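Local coordinates for protein putative tryptophan halogenase (Xanthomonas campestris pv. campestris, PDB 6Y1W) that is a putative flavin-dependent halogenase, probably using reduced FAD to halogenate an aromatic substrate, and is crystallised here without its cofactor, at residues Ala61-Leu66 against Thr87-Ile92; Ala78-Ala83 against Tyr163-Gly168. All blocks are in the same frame, centred on the assembly; numbering follows the deposited sequence.

How the interactions relate
Both contacts are buried in the interior of the chain and reach the same small antiparallel sheet. In that sheet strand 162-166 lies between strands 59-61 and 87-89. Interaction 1 joins strand 87-89 to the loop that follows strand 59-61 and is polar: a lysine amine nitrogen reaches a backbone carbonyl at the predicted active site. Interaction 2 is apolar. It sets an aromatic ring and a methionine of helix 77-83 against the central strand. The two meet directly, since Thr62 OG1 lies 2.7 Å from Tyr163 O, a probable hydrogen bond. Helix 77-83 lies in the chain between the two segments of interaction 1, while strand 162-166 comes much later.

Interaction 1: residues Ala61-Leu66 against Thr87-Ile92; sequences ATIPSL and TFKVGI. With BUD ((2S,3S)-butane-2,3-diol), chain H.
Ala61 and Lys89 are the backbone positions nearest each other, with CA atoms 7.7 Å apart, and the space between the two backbones is bridged by the side chain of Lys89. This chain is extended throughout. Its CG stands anti to the backbone N (chi1 175°), and the later torsions are also near 180°, which carries NZ across to residues 61-63. There Lys89 NZ donates a hydrogen bond of 2.9 Å to Thr62 O. The donor meets the carbonyl at a C=O...N angle of 146° and is tilted 31° from the carbonyl plane. The methylene CD of Lys89 passes 3.4 Å from the same Thr62 O. Ala61 points its methyl at the lysine, and its CB lies 4.0 Å from Lys89 NZ. Ile63 lies alongside Lys89 and points the same way, with its CG2 4.0 Å from Lys89 NZ. NZ thus has an oxygen acceptor, with methyl groups of Ala61 and Ile63 packed near it. Ser348 OG is a second hydrogen-bond partner of NZ, and two bonds should limit the swing of the lysine end.

Ile63 also faces a bound (2S,3S)-butane-2,3-diol. Its CB, CG2 and CD1 gather round the C1 methyl of the diol, the closest being CB at 3.8 Å. Pro64 CD touches the same methyl at 4.0 Å. The diol is hydrogen-bonded elsewhere, to Ser444 and Ala441.

Lys89 is the predicted active-site residue and a predicted 7-chloro-L-tryptophan contact. Glu347, a predicted tryptophan-binding residue, lies near Ile63, and Ile351, predicted to bind FAD, near Thr62. A buried lysine held between a backbone carbonyl and a serine is consistent with the catalytic lysine of flavin-dependent tryptophan halogenases.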
loop_
_atom_site.group_PDB
_atom_site.type_symbol
_atom_site.label_atom_id
_atom_site.label_comp_id
_atom_site.label_asym_id
_atom_site.label_seq_id
_atom_site.Cartn_x
_atom_site.Cartn_y
_atom_site.Cartn_z
ATOM N N ALA A 61 19.977 -13.679 -10.801
ATOM C CA ALA A 61 19.457 -13.580 -9.440
ATOM C C ALA A 61 17.999 -13.070 -9.435
ATOM O O ALA A 61 17.518 -12.470 -10.398
ATOM C CB ALA A 61 20.353 -12.655 -8.604
ATOM N N THR A 62 17.287 -13.383 -8.356
ATOM C CA THR A 62 15.851 -13.118 -8.252
ATOM C C THR A 62 15.570 -12.497 -6.883
ATOM O O THR A 62 16.482 -12.264 -6.061
ATOM C CB THR A 62 15.000 -14.405 -8.420
ATOM O OG1 THR A 62 15.417 -15.389 -7.468
ATOM C CG2 THR A 62 15.153 -15.031 -9.817
ATOM N N ILE A 63 14.308 -12.174 -6.648
ATOM C CA ILE A 63 13.886 -11.605 -5.365
ATOM C C ILE A 63 12.672 -12.358 -4.827
ATOM O O ILE A 63 12.109 -13.217 -5.538
ATOM C CB ILE A 63 13.652 -10.085 -5.498
ATOM C CG1 ILE A 63 12.713 -9.752 -6.637
ATOM C CG2 ILE A 63 15.009 -9.354 -5.733
ATOM C CD1 ILE A 63 12.423 -8.219 -6.685
ATOM N N PRO A 64 12.258 -12.107 -3.582
ATOM C CA PRO A 64 11.325 -13.049 -2.932
ATOM C C PRO A 64 9.959 -13.139 -3.574
ATOM O O PRO A 64 9.231 -14.099 -3.287
ATOM C CB PRO A 64 11.231 -12.511 -1.499
ATOM C CG PRO A 64 12.633 -11.921 -1.258
ATOM C CD PRO A 64 12.949 -11.262 -2.572
ATOM N N SER A 65 9.555 -12.165 -4.387
ATOM C CA SER A 65 8.276 -12.318 -5.076
ATOM C C SER A 65 8.210 -13.602 -5.902
ATOM O O SER A 65 7.106 -14.108 -6.148
ATOM C CB SER A 65 8.019 -11.082 -5.941
ATOM O OG SER A 65 9.064 -10.931 -6.902
ATOM N N LEU A 66 9.348 -14.138 -6.367
ATOM C CA LEU A 66 9.259 -15.355 -7.166
ATOM C C LEU A 66 8.816 -16.533 -6.308
ATOM O O LEU A 66 8.228 -17.484 -6.828
ATOM C CB LEU A 66 10.585 -15.700 -7.846
ATOM C CG LEU A 66 10.484 -16.731 -8.981
ATOM C CD1 LEU A 66 9.708 -16.186 -10.184
ATOM C CD2 LEU A 66 11.864 -17.160 -9.468
ATOM N N THR A 87 20.506 -21.960 -6.398
ATOM C CA THR A 87 20.945 -21.842 -5.012
ATOM C C THR A 87 20.093 -20.791 -4.312
ATOM O O THR A 87 19.298 -20.087 -4.942
ATOM C CB THR A 87 22.447 -21.457 -4.901
ATOM O OG1 THR A 87 22.642 -20.144 -5.446
ATOM C CG2 THR A 87 23.363 -22.472 -5.694
ATOM N N PHE A 88 20.276 -20.660 -3.009
ATOM C CA PHE A 88 19.518 -19.661 -2.269
ATOM C C PHE A 88 20.239 -18.318 -2.227
ATOM O O PHE A 88 21.477 -18.240 -2.255
ATOM C CB PHE A 88 19.233 -20.149 -0.838
ATOM C CG PHE A 88 18.289 -21.311 -0.793
ATOM C CD1 PHE A 88 16.899 -21.101 -0.913
ATOM C CD2 PHE A 88 18.755 -22.609 -0.676
ATOM C CE1 PHE A 88 16.006 -22.169 -0.916
ATOM C CE2 PHE A 88 17.846 -23.688 -0.681
ATOM C CZ PHE A 88 16.487 -23.462 -0.800
ATOM N N LYS A 89 19.432 -17.251 -2.129
ATOM C CA LYS A 89 19.941 -15.887 -2.067
ATOM C C LYS A 89 19.282 -15.176 -0.909
ATOM O O LYS A 89 18.055 -15.194 -0.813
ATOM C CB LYS A 89 19.605 -15.139 -3.376
ATOM C CG LYS A 89 19.991 -13.655 -3.332
ATOM C CD LYS A 89 19.491 -12.952 -4.582
ATOM C CE LYS A 89 19.696 -11.416 -4.432
ATOM N NZ LYS A 89 18.819 -10.680 -5.452
ATOM N N VAL A 90 20.086 -14.539 -0.040
ATOM C CA VAL A 90 19.533 -13.736 1.053
ATOM C C VAL A 90 19.886 -12.261 0.941
ATOM O O VAL A 90 19.465 -11.475 1.800
ATOM C CB VAL A 90 19.950 -14.277 2.434
ATOM C CG1 VAL A 90 19.395 -15.679 2.644
ATOM C CG2 VAL A 90 21.487 -14.275 2.567
ATOM N N GLY A 91 20.640 -11.850 -0.080
ATOM C CA GLY A 91 20.997 -10.443 -0.175
ATOM C C GLY A 91 22.002 -10.215 -1.289
ATOM O O GLY A 91 22.374 -11.139 -2.025
ATOM N N ILE A 92 22.450 -8.952 -1.385
ATOM C CA ILE A 92 23.431 -8.497 -2.373
ATOM C C ILE A 92 24.559 -7.809 -1.611
ATOM O O ILE A 92 24.301 -6.899 -0.801
ATOM C CB ILE A 92 22.832 -7.492 -3.375
ATOM C CG1 ILE A 92 21.651 -8.146 -4.125
ATOM C CG2 ILE A 92 23.860 -7.033 -4.396
ATOM C CD1 ILE A 92 20.932 -7.215 -5.116
HETATM C C1 BUD H . 13.321 -7.311 -2.869
HETATM O O1 BUD H . 14.882 -5.678 -2.139
HETATM C C2 BUD H . 13.500 -5.913 -2.277
HETATM O O2 BUD H . 12.863 -4.537 -0.340
HETATM C C3 BUD H . 12.814 -5.837 -0.909
HETATM C C4 BUD H . 11.348 -6.257 -1.070
#

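Interaction 2: residues Ala78-Ala83 against Tyr163-Gly168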
loop_
_atom_site.group_PDB
_atom_site.type_symbol
_atom_site.label_atom_id
_atom_site.label_comp_id
_atom_site.label_asym_id
_atom_site.label_seq_id
_atom_site.Cartn_x
_atom_site.Cartn_y
_atom_site.Cartn_z
ATOM N N ALA A 78 11.624 -27.353 -4.280
ATOM C CA ALA A 78 12.808 -28.198 -4.436
ATOM C C ALA A 78 12.938 -28.738 -5.869
ATOM O O ALA A 78 14.052 -28.827 -6.398
ATOM C CB ALA A 78 12.794 -29.340 -3.402
ATOM N N GLN A 79 11.817 -29.090 -6.516
ATOM C CA GLN A 79 11.868 -29.595 -7.887
ATOM C C GLN A 79 12.336 -28.515 -8.851
ATOM O O GLN A 79 13.220 -28.743 -9.690
ATOM C CB GLN A 79 10.477 -30.118 -8.261
ATOM C CG GLN A 79 10.235 -30.528 -9.674
ATOM C CD GLN A 79 8.723 -30.678 -9.909
ATOM O OE1 GLN A 79 8.185 -30.203 -10.903
ATOM N NE2 GLN A 79 8.036 -31.295 -8.951
ATOM N N PHE A 80 11.773 -27.307 -8.700
ATOM C CA PHE A 80 12.196 -26.168 -9.507
ATOM C C PHE A 80 13.692 -25.880 -9.323
ATOM O O PHE A 80 14.408 -25.650 -10.298
ATOM C CB PHE A 80 11.325 -24.953 -9.121
ATOM C CG PHE A 80 12.083 -23.650 -9.115
ATOM C CD1 PHE A 80 12.548 -23.101 -10.328
ATOM C CD2 PHE A 80 12.341 -22.989 -7.925
ATOM C CE1 PHE A 80 13.268 -21.910 -10.339
ATOM C CE2 PHE A 80 13.064 -21.787 -7.926
ATOM C CZ PHE A 80 13.538 -21.274 -9.111
ATOM N N MET A 81 14.184 -25.879 -8.067
ATOM C CA MET A 81 15.587 -25.528 -7.826
ATOM C C MET A 81 16.537 -26.580 -8.401
ATOM O O MET A 81 17.559 -26.250 -9.026
ATOM C CB MET A 81 15.824 -25.351 -6.327
ATOM C CG MET A 81 15.177 -24.081 -5.771
ATOM S SD MET A 81 15.649 -23.764 -4.061
ATOM C CE MET A 81 17.388 -23.236 -4.252
ATOM N N ALA A 82 16.218 -27.858 -8.197
ATOM C CA ALA A 82 17.070 -28.902 -8.751
ATOM C C ALA A 82 17.090 -28.842 -10.270
ATOM O O ALA A 82 18.128 -29.091 -10.886
ATOM C CB ALA A 82 16.562 -30.276 -8.313
ATOM N N ALA A 83 15.965 -28.473 -10.884
ATOM C CA ALA A 83 15.886 -28.414 -12.333
ATOM C C ALA A 83 16.576 -27.197 -12.925
ATOM O O ALA A 83 16.862 -27.210 -14.125
ATOM C CB ALA A 83 14.415 -28.378 -12.776
ATOM N N TYR A 163 16.376 -16.728 -5.035
ATOM C CA TYR A 163 17.185 -17.749 -5.705
ATOM C C TYR A 163 18.208 -17.138 -6.647
ATOM O O TYR A 163 18.003 -16.069 -7.224
ATOM C CB TYR A 163 16.314 -18.679 -6.565
ATOM C CG TYR A 163 15.035 -19.130 -5.875
ATOM C CD1 TYR A 163 15.082 -20.102 -4.902
ATOM C CD2 TYR A 163 13.820 -18.570 -6.235
ATOM C CE1 TYR A 163 13.906 -20.532 -4.264
ATOM C CE2 TYR A 163 12.623 -18.974 -5.606
ATOM C CZ TYR A 163 12.685 -19.975 -4.651
ATOM O OH TYR A 163 11.481 -20.335 -4.073
ATOM N N HIS A 164 19.285 -17.884 -6.862
ATOM C CA HIS A 164 20.117 -17.735 -8.039
ATOM C C HIS A 164 19.764 -18.899 -8.948
ATOM O O HIS A 164 19.739 -20.037 -8.478
ATOM C CB HIS A 164 21.604 -17.810 -7.646
ATOM C CG HIS A 164 22.008 -16.801 -6.601
ATOM N ND1 HIS A 164 22.343 -17.166 -5.306
ATOM C CD2 HIS A 164 22.085 -15.440 -6.641
ATOM C CE1 HIS A 164 22.665 -16.082 -4.613
ATOM N NE2 HIS A 164 22.503 -15.023 -5.396
ATOM N N LEU A 165 19.492 -18.638 -10.235
ATOM C CA LEU A 165 19.021 -19.732 -11.071
ATOM C C LEU A 165 19.597 -19.635 -12.476
ATOM O O LEU A 165 20.099 -18.596 -12.904
ATOM C CB LEU A 165 17.475 -19.794 -11.138
ATOM C CG LEU A 165 16.739 -18.511 -11.576
ATOM C CD1 LEU A 165 16.831 -18.309 -13.086
ATOM C CD2 LEU A 165 15.258 -18.537 -11.145
ATOM N N ASP A 166 19.542 -20.761 -13.185
ATOM C CA ASP A 166 19.876 -20.769 -14.614
ATOM C C ASP A 166 18.609 -20.394 -15.365
ATOM O O ASP A 166 17.612 -21.118 -15.309
ATOM C CB ASP A 166 20.380 -22.158 -15.042
ATOM C CG ASP A 166 20.821 -22.179 -16.514
ATOM O OD1 ASP A 166 19.981 -21.896 -17.393
ATOM O OD2 ASP A 166 22.010 -22.465 -16.825
ATOM N N ALA A 167 18.605 -19.219 -16.022
ATOM C CA ALA A 167 17.373 -18.731 -16.654
ATOM C C ALA A 167 16.928 -19.583 -17.829
ATOM O O ALA A 167 15.722 -19.744 -18.051
ATOM C CB ALA A 167 17.556 -17.282 -17.124
ATOM N N GLY A 168 17.870 -20.148 -18.585
ATOM C CA GLY A 168 17.477 -20.983 -19.707
ATOM C C GLY A 168 16.828 -22.264 -19.228
ATOM O O GLY A 168 15.830 -22.705 -19.800
#
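The ring of Tyr163 presents one face to Phe80, whose CE2 sits 3.5 Å above the ring plane, over its centre. The edge of Phe80 is turned to that face in a T-shaped stack. The centroids are 5.0 Å apart and the planes meet at 79°. The edge of Phe80 also takes Leu165, whose CD2 lies close to the ring plane and 3.8 Å from Phe80 CZ. One aromatic edge therefore touches both residues of strand 162-166 whose side chains point to the helix.

Met81 meets Tyr163 obliquely, with its SD 3.7 Å from Tyr163 CE1. This is a Met-aromatic contact. The methionine chain bends at its last torsion (chi3 72°), and this brings Met81 CE to 3.9 Å from Tyr163 CD1. The hydroxyl end of Tyr163 is hydrogen-bonded to Glu77, at the start of the same helix, so the ring is held both by packing and by its polar end.

The axes of helix segment 78-83 and strand segment 163-166 approach to 8.8 Å at 52°. Tyr163 and Leu165 also pack on Leu66 of helix 65-73. Helix 167-180 starts directly after Asp166, its N-cap. Helix 77-83 thus packs on the central strand of the small antiparallel sheet, and its Phe80 also touches helices 65-73, through His70, and 167-180, through Tyr170 and Phe173.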